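Local coordinates for protein aminotransferase, class IV (Brucella abortus, PDB 4TVI) that probably catalyses the pyridoxal-phosphate-dependent transfer of amino groups from leucine, isoleucine and valine to 2-oxoglutarate, at residues A68-E72 / G73-D77; P96-A100 / N101-A105; K112-A115 / P116-V120; A213-T217 / S218-M222; T260-I264 / E265-E269. One frame throughout, in Å; residues are numbered along the deposited sequence.

Contact 1. Residues A68-E72 / G73-D77; sequences ARLFE and GVTPD
The ring of Phe71 carries a methyl of Val74, CG2, over one face toward the rim, while Pro76 reaches the ring obliquely with its CG 3.6 Å from Phe71 CE1. In plane at the ring edge lies the carboxylate carbon of Glu72. These residues surround a type I' beta turn from Phe71 to Val74, by which the chain doubles back after strand 64-70. Two backbone bonds close it: Phe71 N to Val74 O and Val74 N to Phe71 O, both 3.0 Å. Glu72 and Gly73 fill the turn corners with positive phi, a geometry glycine adopts without strain. Phe71 CB starts out away from the returning chain, but chi1 of 68°, which sets CG between the backbone N and the carbonyl carbon, swings the ring back to Val74 and Pro76; Trp307 meets the same ring. The Glu72 carboxylate is taken up by His311 and Trp307. On the Leu70 side, CD1 of that leucine lies 3.6 Å from Thr75 CG2, the methyl of a threonine whose hydroxyl is bonded to Arg108. Farther from the turn the two backbones are joined through a water, which donates to Arg69 O at 2.8 Å and to Pro76 O at 2.7 Å.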
loop_
_atom_site.group_PDB
_atom_site.type_symbol
_atom_site.label_atom_id
_atom_site.label_comp_id
_atom_site.label_asym_id
_atom_site.label_seq_id
_atom_site.Cartn_x
_atom_site.Cartn_y
_atom_site.Cartn_z
ATOM N N ALA A 68 7.654 9.106 16.267
ATOM C CA ALA A 68 8.575 9.575 17.297
ATOM C C ALA A 68 8.120 9.056 18.658
ATOM O O ALA A 68 7.053 8.449 18.774
ATOM C CB ALA A 68 8.658 11.088 17.296
ATOM N N ARG A 69 8.919 9.298 19.691
ATOM C CA ARG A 69 8.630 8.727 21.003
ATOM C C ARG A 69 8.888 9.701 22.147
ATOM O O ARG A 69 9.944 10.328 22.217
ATOM C CB ARG A 69 9.465 7.462 21.218
ATOM C CG ARG A 69 8.938 6.519 22.293
ATOM C CD ARG A 69 7.763 5.684 21.793
ATOM N NE ARG A 69 7.551 4.503 22.625
ATOM C CZ ARG A 69 6.710 4.450 23.652
ATOM N NH1 ARG A 69 5.993 5.518 23.977
ATOM N NH2 ARG A 69 6.585 3.331 24.357
ATOM N N LEU A 70 7.916 9.818 23.044
ATOM C CA LEU A 70 8.123 10.496 24.318
ATOM C C LEU A 70 8.301 9.448 25.408
ATOM O O LEU A 70 7.434 8.595 25.595
ATOM C CB LEU A 70 6.949 11.418 24.654
ATOM C CG LEU A 70 6.907 11.923 26.100
ATOM C CD1 LEU A 70 8.090 12.846 26.393
ATOM C CD2 LEU A 70 5.571 12.606 26.412
ATOM N N PHE A 71 9.434 9.480 26.101
ATOM C CA PHE A 71 9.654 8.553 27.204
ATOM C C PHE A 71 10.609 9.158 28.225
ATOM O O PHE A 71 11.580 9.821 27.856
ATOM C CB PHE A 71 10.194 7.208 26.690
ATOM C CG PHE A 71 11.590 7.282 26.129
ATOM C CD1 PHE A 71 11.800 7.597 24.797
ATOM C CD2 PHE A 71 12.690 7.028 26.937
ATOM C CE1 PHE A 71 13.084 7.664 24.277
ATOM C CE2 PHE A 71 13.980 7.098 26.427
ATOM C CZ PHE A 71 14.176 7.413 25.093
ATOM N N GLU A 72 10.320 8.935 29.506
ATOM C CA GLU A 72 11.140 9.461 30.595
ATOM C C GLU A 72 11.376 10.965 30.448
ATOM O O GLU A 72 12.425 11.485 30.846
ATOM C CB GLU A 72 12.470 8.709 30.667
ATOM C CG GLU A 72 12.292 7.221 30.923
ATOM C CD GLU A 72 13.569 6.427 30.737
ATOM O OE1 GLU A 72 14.668 7.014 30.851
ATOM O OE2 GLU A 72 13.467 5.209 30.471
ATOM N N GLY A 73 10.390 11.650 29.868
ATOM C CA GLY A 73 10.407 13.098 29.758
ATOM C C GLY A 73 11.166 13.653 28.567
ATOM O O GLY A 73 11.275 14.870 28.425
ATOM N N VAL A 74 11.703 12.784 27.711
ATOM C CA VAL A 74 12.483 13.270 26.578
ATOM C C VAL A 74 11.933 12.759 25.244
ATOM O O VAL A 74 11.270 11.721 25.194
ATOM C CB VAL A 74 13.984 12.882 26.714
ATOM C CG1 VAL A 74 14.566 13.480 27.995
ATOM C CG2 VAL A 74 14.167 11.374 26.695
ATOM N N THR A 75 12.216 13.496 24.169
ATOM C CA THR A 75 11.723 13.165 22.832
ATOM C C THR A 75 12.852 13.154 21.802
ATOM O O THR A 75 12.877 13.996 20.897
ATOM C CB THR A 75 10.651 14.172 22.363
ATOM O OG1 THR A 75 11.208 15.496 22.365
ATOM C CG2 THR A 75 9.439 14.146 23.286
ATOM N N PRO A 76 13.788 12.199 21.931
ATOM C CA PRO A 76 14.978 12.173 21.070
ATOM C C PRO A 76 14.653 12.074 19.586
ATOM O O PRO A 76 13.774 11.307 19.188
ATOM C CB PRO A 76 15.733 10.927 21.547
ATOM C CG PRO A 76 14.706 10.084 22.218
ATOM C CD PRO A 76 13.760 11.058 22.860
ATOM N N ASP A 77 15.356 12.875 18.790
ATOM C CA ASP A 77 15.237 12.867 17.334
ATOM C C ASP A 77 13.817 13.156 16.850
ATOM O O ASP A 77 13.441 12.755 15.744
ATOM C CB ASP A 77 15.723 11.528 16.757
ATOM C CG ASP A 77 17.242 11.469 16.614
ATOM O OD1 ASP A 77 17.851 12.520 16.327
ATOM O OD2 ASP A 77 17.826 10.374 16.793
HETATM O O HOH W 1 11.808 9.681 20.185
#

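Contact 2. Residues P96-A100 / N101-A105; sequences PTLSA and NDIEA
Asp102 N donates to Ser99 OG at 3.0 Å, and in return Ser99 N donates to Asp102 OD2 at 3.1 Å: the reciprocal pair is a capping box at the start of helix 100-111, with Ser99 as N-cap. The second bond reaches OD2 on its anti side, with the donor 34° out of the carboxylate plane. Serine suits the cap because its short side chain brings an acceptor back to the first helical turn; chi1 of 68° places OG between its own backbone N and carbonyl carbon, facing the amide of Asp102. Aspartate suits the third helical position, where its carboxylate can fold back to the N-H of the cap residue. A negative charge here would also be expected to interact favourably with the positive end of the helix dipole. The helical bonds begin at once, with Ile103 N on Ser99 O at 3.1 Å and Glu104 N on Ala100 O at 3.0 Å.

Beside the box, Leu98 and Ile103 form a hydrophobic staple, the apolar pair that joins the residue before the N-cap to the fourth residue of the helix. Phe145, from strand 143-151, touches both of them, while Tyr126 packs on Ile103 and takes the Leu98 N-H with its hydroxyl, so the staple lies against strands 120-128 and 143-151 of the five-stranded sheet. Leu98 uses CB for two contacts, touching Ile103 CG1 at 3.9 Å and Asp102 CB at 3.7 Å.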
loop_
_atom_site.group_PDB
_atom_site.type_symbol
_atom_site.label_atom_id
_atom_site.label_comp_id
_atom_site.label_asym_id
_atom_site.label_seq_id
_atom_site.Cartn_x
_atom_site.Cartn_y
_atom_site.Cartn_z
ATOM N N PRO A 96 3.195 18.329 1.422
ATOM C CA PRO A 96 3.089 18.481 2.877
ATOM C C PRO A 96 2.587 19.865 3.263
ATOM O O PRO A 96 3.015 20.873 2.704
ATOM C CB PRO A 96 4.524 18.234 3.375
ATOM C CG PRO A 96 5.397 18.329 2.151
ATOM C CD PRO A 96 4.535 17.876 1.014
ATOM N N THR A 97 1.658 19.883 4.210
ATOM C CA THR A 97 0.947 21.084 4.615
ATOM C C THR A 97 1.631 21.824 5.766
ATOM O O THR A 97 1.286 22.966 6.064
ATOM C CB THR A 97 -0.484 20.730 5.025
ATOM O OG1 THR A 97 -0.436 19.699 6.018
ATOM C CG2 THR A 97 -1.268 20.212 3.818
ATOM N N LEU A 98 2.564 21.152 6.439
ATOM C CA LEU A 98 3.285 21.749 7.565
ATOM C C LEU A 98 4.802 21.635 7.405
ATOM O O LEU A 98 5.310 20.659 6.854
ATOM C CB LEU A 98 2.858 21.103 8.883
ATOM C CG LEU A 98 1.389 21.203 9.297
ATOM C CD1 LEU A 98 1.149 20.409 10.569
ATOM C CD2 LEU A 98 1.004 22.656 9.499
ATOM N N SER A 99 5.527 22.635 7.892
ATOM C CA SER A 99 6.975 22.541 7.943
ATOM C C SER A 99 7.361 21.502 8.986
ATOM O O SER A 99 6.531 21.104 9.810
ATOM C CB SER A 99 7.597 23.890 8.288
ATOM O OG SER A 99 7.286 24.245 9.621
ATOM N N ALA A 100 8.615 21.068 8.959
ATOM C CA ALA A 100 9.102 20.103 9.942
ATOM C C ALA A 100 9.006 20.679 11.353
ATOM O O ALA A 100 8.612 19.984 12.292
ATOM C CB ALA A 100 10.534 19.700 9.629
ATOM N N ASN A 101 9.342 21.958 11.487
ATOM C CA ASN A 101 9.233 22.655 12.766
ATOM C C ASN A 101 7.787 22.775 13.242
ATOM O O ASN A 101 7.523 22.704 14.447
ATOM C CB ASN A 101 9.871 24.041 12.674
ATOM C CG ASN A 101 11.369 24.000 12.864
ATOM O OD1 ASN A 101 11.929 22.972 13.240
ATOM N ND2 ASN A 101 12.033 25.119 12.596
ATOM N N ASP A 102 6.862 22.969 12.302
ATOM C CA ASP A 102 5.437 23.007 12.625
ATOM C C ASP A 102 4.991 21.700 13.276
ATOM O O ASP A 102 4.334 21.711 14.319
ATOM C CB ASP A 102 4.584 23.252 11.370
ATOM C CG ASP A 102 4.661 24.680 10.866
ATOM O OD1 ASP A 102 4.956 25.596 11.666
ATOM O OD2 ASP A 102 4.422 24.883 9.657
ATOM N N ILE A 103 5.358 20.582 12.651
ATOM C CA ILE A 103 4.993 19.259 13.145
ATOM C C ILE A 103 5.587 19.012 14.530
ATOM O O ILE A 103 4.910 18.501 15.421
ATOM C CB ILE A 103 5.450 18.148 12.175
ATOM C CG1 ILE A 103 4.647 18.219 10.873
ATOM C CG2 ILE A 103 5.323 16.763 12.819
ATOM C CD1 ILE A 103 4.986 17.109 9.882
ATOM N N GLU A 104 6.851 19.385 14.708
ATOM C CA GLU A 104 7.512 19.207 15.996
ATOM C C GLU A 104 6.839 20.049 17.078
ATOM O O GLU A 104 6.566 19.561 18.176
ATOM C CB GLU A 104 8.997 19.565 15.902
ATOM C CG GLU A 104 9.709 19.547 17.247
ATOM C CD GLU A 104 11.211 19.767 17.132
ATOM O OE1 GLU A 104 11.727 19.850 15.999
ATOM O OE2 GLU A 104 11.879 19.846 18.185
ATOM N N ALA A 105 6.578 21.311 16.756
ATOM C CA ALA A 105 5.943 22.236 17.690
ATOM C C ALA A 105 4.549 21.747 18.072
ATOM O O ALA A 105 4.154 21.797 19.235
ATOM C CB ALA A 105 5.874 23.629 17.093
#

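Contact 3. Residues K112-A115 / P116-V120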
loop_
_atom_site.group_PDB
_atom_site.type_symbol
_atom_site.label_atom_id
_atom_site.label_comp_id
_atom_site.label_asym_id
_atom_site.label_seq_id
_atom_site.Cartn_x
_atom_site.Cartn_y
_atom_site.Cartn_z
ATOM N N LYS A 112 1.430 17.821 25.897
ATOM C CA LYS A 112 0.975 18.504 27.102
ATOM C C LYS A 112 -0.419 18.053 27.529
ATOM O O LYS A 112 -0.805 18.226 28.684
ATOM C CB LYS A 112 0.984 20.019 26.894
ATOM C CG LYS A 112 2.372 20.604 26.699
ATOM C CD LYS A 112 3.267 20.302 27.890
ATOM C CE LYS A 112 4.639 20.938 27.729
ATOM N NZ LYS A 112 5.535 20.621 28.875
ATOM N N LYS A 113 -1.169 17.470 26.602
ATOM C CA LYS A 113 -2.538 17.045 26.889
ATOM C C LYS A 113 -2.545 15.797 27.761
ATOM O O LYS A 113 -3.561 15.447 28.352
ATOM C CB LYS A 113 -3.305 16.770 25.589
ATOM C CG LYS A 113 -3.428 17.958 24.645
ATOM C CD LYS A 113 -4.739 18.703 24.863
ATOM C CE LYS A 113 -4.915 19.818 23.841
ATOM N NZ LYS A 113 -6.172 20.589 24.059
ATOM N N PHE A 114 -1.405 15.121 27.819
ATOM C CA PHE A 114 -1.265 13.907 28.611
ATOM C C PHE A 114 -0.877 14.220 30.047
ATOM O O PHE A 114 -0.322 15.282 30.334
ATOM C CB PHE A 114 -0.242 12.972 27.963
ATOM C CG PHE A 114 -0.714 12.389 26.667
ATOM C CD1 PHE A 114 -0.560 13.089 25.480
ATOM C CD2 PHE A 114 -1.338 11.153 26.637
ATOM C CE1 PHE A 114 -1.012 12.561 24.283
ATOM C CE2 PHE A 114 -1.788 10.615 25.443
ATOM C CZ PHE A 114 -1.625 11.320 24.263
ATOM N N ALA A 115 -1.213 13.311 30.955
ATOM C CA ALA A 115 -0.784 13.432 32.339
ATOM C C ALA A 115 0.738 13.415 32.399
ATOM O O ALA A 115 1.385 12.828 31.530
ATOM C CB ALA A 115 -1.372 12.308 33.185
ATOM N N PRO A 116 1.316 14.082 33.410
ATOM C CA PRO A 116 2.767 14.057 33.606
ATOM C C PRO A 116 3.298 12.627 33.668
ATOM O O PRO A 116 2.564 11.717 34.058
ATOM C CB PRO A 116 2.954 14.775 34.944
ATOM C CG PRO A 116 1.791 15.697 35.028
ATOM C CD PRO A 116 0.646 14.977 34.370
ATOM N N ASP A 117 4.542 12.437 33.247
ATOM C CA ASP A 117 5.197 11.135 33.292
ATOM C C ASP A 117 4.445 10.069 32.490
ATOM O O ASP A 117 4.469 8.889 32.836
ATOM C CB ASP A 117 5.355 10.678 34.742
ATOM C CG ASP A 117 6.176 11.649 35.567
ATOM O OD1 ASP A 117 7.052 12.324 34.988
ATOM O OD2 ASP A 117 5.937 11.745 36.791
ATOM N N THR A 118 3.781 10.492 31.420
ATOM C CA THR A 118 3.123 9.559 30.512
ATOM C C THR A 118 3.947 9.433 29.235
ATOM O O THR A 118 4.227 10.433 28.576
ATOM C CB THR A 118 1.687 10.006 30.161
ATOM O OG1 THR A 118 0.892 10.040 31.354
ATOM C CG2 THR A 118 1.049 9.045 29.161
ATOM N N ASP A 119 4.352 8.209 28.907
ATOM C CA ASP A 119 5.118 7.947 27.686
ATOM C C ASP A 119 4.186 7.883 26.483
ATOM O O ASP A 119 3.106 7.281 26.544
ATOM C CB ASP A 119 5.920 6.644 27.788
ATOM C CG ASP A 119 6.819 6.601 29.002
ATOM O OD1 ASP A 119 7.231 7.678 29.486
ATOM O OD2 ASP A 119 7.128 5.483 29.464
ATOM N N VAL A 120 4.593 8.518 25.393
ATOM C CA VAL A 120 3.701 8.679 24.260
ATOM C C VAL A 120 4.370 8.266 22.947
ATOM O O VAL A 120 5.557 8.525 22.724
ATOM C CB VAL A 120 3.197 10.145 24.152
ATOM C CG1 VAL A 120 2.249 10.312 22.963
ATOM C CG2 VAL A 120 2.504 10.583 25.450
HETATM O O HOH W 2 3.806 12.852 29.784
#
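The loop from helix 100-111 to strand 120-128 folds back so that Val120, at the start of the strand, lies against Phe114, just past the helix. Val120 CG2 sits over the centre of the Phe114 ring, 3.9 Å from its centroid and 11° off the normal, a CH-pi contact. With CG1 anti to the backbone N, chi1 -180°, the other methyl is the one set over the face. Thr118 CG2 comes obliquely to the ring, 4.1 Å from CD2. Trp36 meets the phenylalanine edge-to-face, and Leu149 and Ala151 of the neighbouring strand also touch it, so a large flat apolar side chain fits here. Between the two side chains the backbone makes a four-residue turn from Ala115 to Thr118, with angles resembling type II: Pro116 suits its second position through the narrow range its ring allows phi, and Asp117 takes positive phi at the third. Ala115 O is gripped by three donors. Thr118 OG1 bonds it at 2.8 Å from well above the carbonyl plane, which a threonine can do while its methyl turns to the ring. The Thr118 amide adds a weak bond of 3.3 Å, and a water donates to Ala115 O at 3.0 Å and to Thr118 O at 2.7 Å.

Contact 4. Residues A213-T217 / S218-M222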
loop_
_atom_site.group_PDB
_atom_site.type_symbol
_atom_site.label_atom_id
_atom_site.label_comp_id
_atom_site.label_asym_id
_atom_site.label_seq_id
_atom_site.Cartn_x
_atom_site.Cartn_y
_atom_site.Cartn_z
ATOM N N ALA A 213 18.287 -7.183 4.690
ATOM C CA ALA A 213 17.912 -5.780 4.708
ATOM C C ALA A 213 17.610 -5.314 6.130
ATOM O O ALA A 213 18.162 -4.325 6.600
ATOM C CB ALA A 213 16.706 -5.545 3.810
ATOM N N GLU A 214 16.717 -6.035 6.800
ATOM C CA GLU A 214 16.239 -5.659 8.125
ATOM C C GLU A 214 15.302 -6.743 8.623
ATOM O O GLU A 214 15.197 -7.802 8.002
ATOM C CB GLU A 214 15.520 -4.306 8.094
ATOM C CG GLU A 214 14.396 -4.232 7.061
ATOM C CD GLU A 214 13.546 -2.984 7.210
ATOM O OE1 GLU A 214 13.829 -2.186 8.125
ATOM O OE2 GLU A 214 12.603 -2.797 6.412
ATOM N N THR A 215 14.607 -6.483 9.727
ATOM C CA THR A 215 13.561 -7.400 10.151
ATOM C C THR A 215 12.265 -6.947 9.496
ATOM O O THR A 215 12.263 -5.988 8.730
ATOM C CB THR A 215 13.403 -7.463 11.690
ATOM O OG1 THR A 215 12.543 -6.411 12.136
ATOM C CG2 THR A 215 14.766 -7.349 12.380
ATOM N N ALA A 216 11.162 -7.615 9.801
ATOM C CA ALA A 216 9.887 -7.250 9.197
ATOM C C ALA A 216 9.333 -5.952 9.782
ATOM O O ALA A 216 8.380 -5.386 9.246
ATOM C CB ALA A 216 8.884 -8.373 9.360
ATOM N N THR A 217 9.917 -5.485 10.882
ATOM C CA THR A 217 9.401 -4.299 11.569
ATOM C C THR A 217 10.450 -3.235 11.888
ATOM O O THR A 217 10.105 -2.157 12.384
ATOM C CB THR A 217 8.743 -4.670 12.909
ATOM O OG1 THR A 217 9.737 -5.234 13.779
ATOM C CG2 THR A 217 7.603 -5.664 12.711
ATOM N N SER A 218 11.722 -3.531 11.638
ATOM C CA SER A 218 12.785 -2.670 12.153
ATOM C C SER A 218 14.159 -2.954 11.558
ATOM O O SER A 218 14.419 -4.060 11.092
ATOM C CB SER A 218 12.862 -2.826 13.669
ATOM O OG SER A 218 13.122 -4.183 14.000
ATOM N N ASN A 219 15.047 -1.962 11.621
ATOM C CA ASN A 219 16.437 -2.152 11.221
ATOM C C ASN A 219 17.090 -3.212 12.085
ATOM O O ASN A 219 16.716 -3.383 13.243
ATOM C CB ASN A 219 17.217 -0.840 11.319
ATOM C CG ASN A 219 16.799 0.157 10.265
ATOM O OD1 ASN A 219 16.381 1.268 10.581
ATOM N ND2 ASN A 219 16.915 -0.234 8.996
ATOM N N VAL A 220 18.050 -3.937 11.520
ATOM C CA VAL A 220 18.679 -5.034 12.243
ATOM C C VAL A 220 20.183 -4.809 12.357
ATOM O O VAL A 220 20.803 -4.198 11.482
ATOM C CB VAL A 220 18.384 -6.395 11.568
ATOM C CG1 VAL A 220 19.147 -6.536 10.252
ATOM C CG2 VAL A 220 18.701 -7.556 12.511
ATOM N N PHE A 221 20.740 -5.272 13.472
ATOM C CA PHE A 221 22.166 -5.201 13.755
ATOM C C PHE A 221 22.652 -6.556 14.222
ATOM O O PHE A 221 21.879 -7.345 14.763
ATOM C CB PHE A 221 22.470 -4.178 14.850
ATOM C CG PHE A 221 22.380 -2.741 14.418
ATOM C CD1 PHE A 221 21.149 -2.128 14.233
ATOM C CD2 PHE A 221 23.534 -1.982 14.266
ATOM C CE1 PHE A 221 21.068 -0.794 13.866
ATOM C CE2 PHE A 221 23.467 -0.651 13.896
ATOM C CZ PHE A 221 22.227 -0.051 13.700
ATOM N N MET A 222 23.942 -6.811 14.058
ATOM C CA MET A 222 24.555 -7.971 14.676
ATOM C C MET A 222 25.922 -7.624 15.244
ATOM O O MET A 222 26.548 -6.639 14.847
ATOM C CB MET A 222 24.669 -9.123 13.676
ATOM C CG MET A 222 25.423 -8.776 12.404
ATOM S SD MET A 222 25.807 -10.241 11.424
ATOM C CE MET A 222 27.342 -10.755 12.198
HETATM O O HOH W 3 18.584 -2.857 8.890
#
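Thr215 N donates to Ser218 O at 2.8 Å, and the hydroxyls of the same two residues, Thr215 OG1 and Ser218 OG, are hydrogen-bonded at 3.0 Å. Thr215 OG1 also accepts from Thr217 N at 3.1 Å, which makes an ST turn. That turn carries the chain from strand 213-215 into strand 219-222, whose axes run at 98° to each other. A threonine suits the corner because its two branches do different work: OG1, at chi1 85°, stays over the turn, while CG2 packs on Val220 CB at 3.8 Å. Val220 in turn rests its CG1 methyl against Glu214 CA at 3.7 Å, so a branched residue fills the angle between the strands.

Glu214 extends its chain past Ser218 O, with its CB 3.2 Å from that oxygen, and its OE1 lies close to the pyridine nitrogen N1 of the cofactor on modified Lys180. A glutamate so placed fits the fold-type IV aminotransferases, in which a glutamate faces the pyridine nitrogen. Farther out, Ala213 and Glu214 both face Val205 in a classic beta bulge, a feature that commonly accentuates strand twist. Asn202 binds the Thr217 hydroxyl, and Val136 of the second subunit packs on that threonine. Asn219 ND2 is held by Leu238 O and also by a water, which accepts from Val220 N at 2.9 Å and donates to Ala213 O at 2.8 Å.

Contact 5. Residues T260-I264 / E265-E269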
loop_
_atom_site.group_PDB
_atom_site.type_symbol
_atom_site.label_atom_id
_atom_site.label_comp_id
_atom_site.label_asym_id
_atom_site.label_seq_id
_atom_site.Cartn_x
_atom_site.Cartn_y
_atom_site.Cartn_z
ATOM N N THR A 260 27.777 -2.790 5.827
ATOM C CA THR A 260 28.249 -3.610 4.731
ATOM C C THR A 260 27.156 -4.554 4.251
ATOM O O THR A 260 26.080 -4.629 4.849
ATOM C CB THR A 260 29.475 -4.430 5.150
ATOM O OG1 THR A 260 30.029 -5.086 4.005
ATOM C CG2 THR A 260 29.076 -5.469 6.185
ATOM N N THR A 261 27.435 -5.273 3.171
ATOM C CA THR A 261 26.482 -6.240 2.649
ATOM C C THR A 261 26.526 -7.489 3.522
ATOM O O THR A 261 27.583 -8.088 3.711
ATOM C CB THR A 261 26.786 -6.597 1.185
ATOM O OG1 THR A 261 26.656 -5.425 0.369
ATOM C CG2 THR A 261 25.839 -7.686 0.681
ATOM N N LEU A 262 25.380 -7.865 4.077
ATOM C CA LEU A 262 25.309 -9.033 4.944
ATOM C C LEU A 262 24.338 -10.080 4.408
ATOM O O LEU A 262 23.284 -9.749 3.863
ATOM C CB LEU A 262 24.901 -8.621 6.360
ATOM C CG LEU A 262 25.826 -7.657 7.105
ATOM C CD1 LEU A 262 25.131 -7.132 8.357
ATOM C CD2 LEU A 262 27.155 -8.319 7.462
ATOM N N LYS A 263 24.704 -11.346 4.561
ATOM C CA LYS A 263 23.834 -12.445 4.176
ATOM C C LYS A 263 23.258 -13.130 5.411
ATOM O O LYS A 263 23.654 -12.827 6.536
ATOM C CB LYS A 263 24.597 -13.453 3.306
ATOM C CG LYS A 263 24.962 -12.910 1.929
ATOM C CD LYS A 263 25.544 -13.985 1.021
ATOM C CE LYS A 263 24.590 -15.160 0.877
ATOM N NZ LYS A 263 23.232 -14.730 0.426
ATOM N N ILE A 264 22.317 -14.045 5.192
ATOM C CA ILE A 264 21.709 -14.806 6.277
ATOM C C ILE A 264 22.794 -15.522 7.070
ATOM O O ILE A 264 22.745 -15.581 8.301
ATOM C CB ILE A 264 20.685 -15.839 5.756
ATOM C CG1 ILE A 264 19.458 -15.137 5.159
ATOM C CG2 ILE A 264 20.254 -16.776 6.877
ATOM C CD1 ILE A 264 18.648 -14.353 6.174
ATOM N N GLU A 265 23.780 -16.046 6.348
ATOM C CA GLU A 265 24.918 -16.726 6.953
ATOM C C GLU A 265 25.630 -15.873 8.000
ATOM O O GLU A 265 26.045 -16.387 9.032
ATOM C CB GLU A 265 25.913 -17.153 5.864
ATOM C CG GLU A 265 25.447 -18.329 4.996
ATOM C CD GLU A 265 24.379 -17.966 3.961
ATOM O OE1 GLU A 265 23.887 -16.816 3.948
ATOM O OE2 GLU A 265 24.024 -18.852 3.155
ATOM N N ASP A 266 25.749 -14.573 7.748
ATOM C CA ASP A 266 26.395 -13.668 8.705
ATOM C C ASP A 266 25.659 -13.642 10.037
ATOM O O ASP A 266 26.278 -13.614 11.096
ATOM C CB ASP A 266 26.487 -12.249 8.136
ATOM C CG ASP A 266 27.476 -12.148 6.994
ATOM O OD1 ASP A 266 28.681 -12.358 7.246
ATOM O OD2 ASP A 266 27.050 -11.891 5.846
ATOM N N PHE A 267 24.332 -13.660 9.979
ATOM C CA PHE A 267 23.530 -13.620 11.196
ATOM C C PHE A 267 23.489 -14.986 11.876
ATOM O O PHE A 267 23.268 -15.082 13.081
ATOM C CB PHE A 267 22.127 -13.102 10.881
ATOM C CG PHE A 267 22.093 -11.621 10.620
ATOM C CD1 PHE A 267 22.404 -11.116 9.367
ATOM C CD2 PHE A 267 21.774 -10.736 11.633
ATOM C CE1 PHE A 267 22.394 -9.753 9.127
ATOM C CE2 PHE A 267 21.754 -9.369 11.401
ATOM C CZ PHE A 267 22.066 -8.879 10.144
ATOM N N ARG A 268 23.730 -16.040 11.107
ATOM C CA ARG A 268 23.861 -17.371 11.684
ATOM C C ARG A 268 25.080 -17.408 12.616
ATOM O O ARG A 268 25.097 -18.158 13.592
ATOM C CB ARG A 268 23.983 -18.443 10.592
ATOM C CG ARG A 268 22.777 -18.549 9.661
ATOM C CD ARG A 268 21.547 -19.113 10.360
ATOM N NE ARG A 268 20.460 -19.362 9.414
ATOM C CZ ARG A 268 19.177 -19.480 9.751
ATOM N NH1 ARG A 268 18.801 -19.364 11.018
ATOM N NH2 ARG A 268 18.265 -19.707 8.814
ATOM N N GLU A 269 26.091 -16.595 12.315
ATOM C CA GLU A 269 27.338 -16.607 13.085
ATOM C C GLU A 269 27.397 -15.530 14.152
ATOM O O GLU A 269 28.408 -15.405 14.834
ATOM C CB GLU A 269 28.554 -16.392 12.185
ATOM C CG GLU A 269 28.485 -16.998 10.816
ATOM C CD GLU A 269 29.449 -16.334 9.843
ATOM O OE1 GLU A 269 30.269 -15.499 10.282
ATOM O OE2 GLU A 269 29.388 -16.651 8.638
#
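Lys263 N, at the N-cap of helix 264-268, donates to Asp266 OD2 at 2.7 Å in an almost straight bond, 172° at the hydrogen, that uses the anti lone pair of the carboxylate oxygen. The other oxygen, Asp266 OD1, is satisfied by a salt bridge to Arg224, which also binds Glu269, so each oxygen of Asp266 has its own partner. In the opposite direction Asp266 N reaches back to Lys263 O at 3.0 Å, but the bond is bent and weak. The same carbonyl oxygen lies in plane at the edge of the Phe267 ring, 3.5 Å from CD1. Ile264 O serves two amides: Arg268 N at 3.0 Å and, more weakly, Phe267 N.

Arg268 folds at chi2, -70°, and runs alongside Ile264, whose CG2 is 3.6 Å from Arg268 NE. Its guanidinium is claimed outside the helix, by a salt bridge to Asp289 and a cation-pi contact with Phe288; a long, flexible cation can lie along a neighbour and still reach both. Lys263 and Glu265 run side by side, with Lys263 NZ 4.1 Å from Glu265 OE1, beyond a salt bridge, though the opposite charges would be expected to attract.

Apolar residues take the inner side. Leu262 CD1 meets Phe267 CE1 at 3.9 Å, the two side chains crossing at about a right angle, and Phe267 also lies on Leu204 and Val212 of neighbouring strands. Leucine before the cap and phenylalanine at the fourth helical position make a hydrophobic staple, and beside it the Lys263 amide on Asp266 supplies the carboxylate half of a capping box.

How the contacts relate
The contacts follow one another along the chain, in two groups. Contacts 1 to 3 belong to the part built on the five-stranded antiparallel sheet: contact 1 leaves its strand 64-70, contact 2 begins helix 100-111, and contact 3 leads from that helix into strand 120-128. Contacts 1 and 3, with centres 11 Å apart, touch where the two strands pair, Leu70 N on Val120 O at 2.7 Å. Contacts 4 and 5 belong to the part built on the mixed sheet, contact 4 in its strands and contact 5 in the short helix against them; Phe267 packs on Val220 and Met222, and Met222 CE also meets Asp266 O. Contact 3 lies about 41 Å from contact 5, centre to centre. Among the five, contact 4 reaches the cofactor.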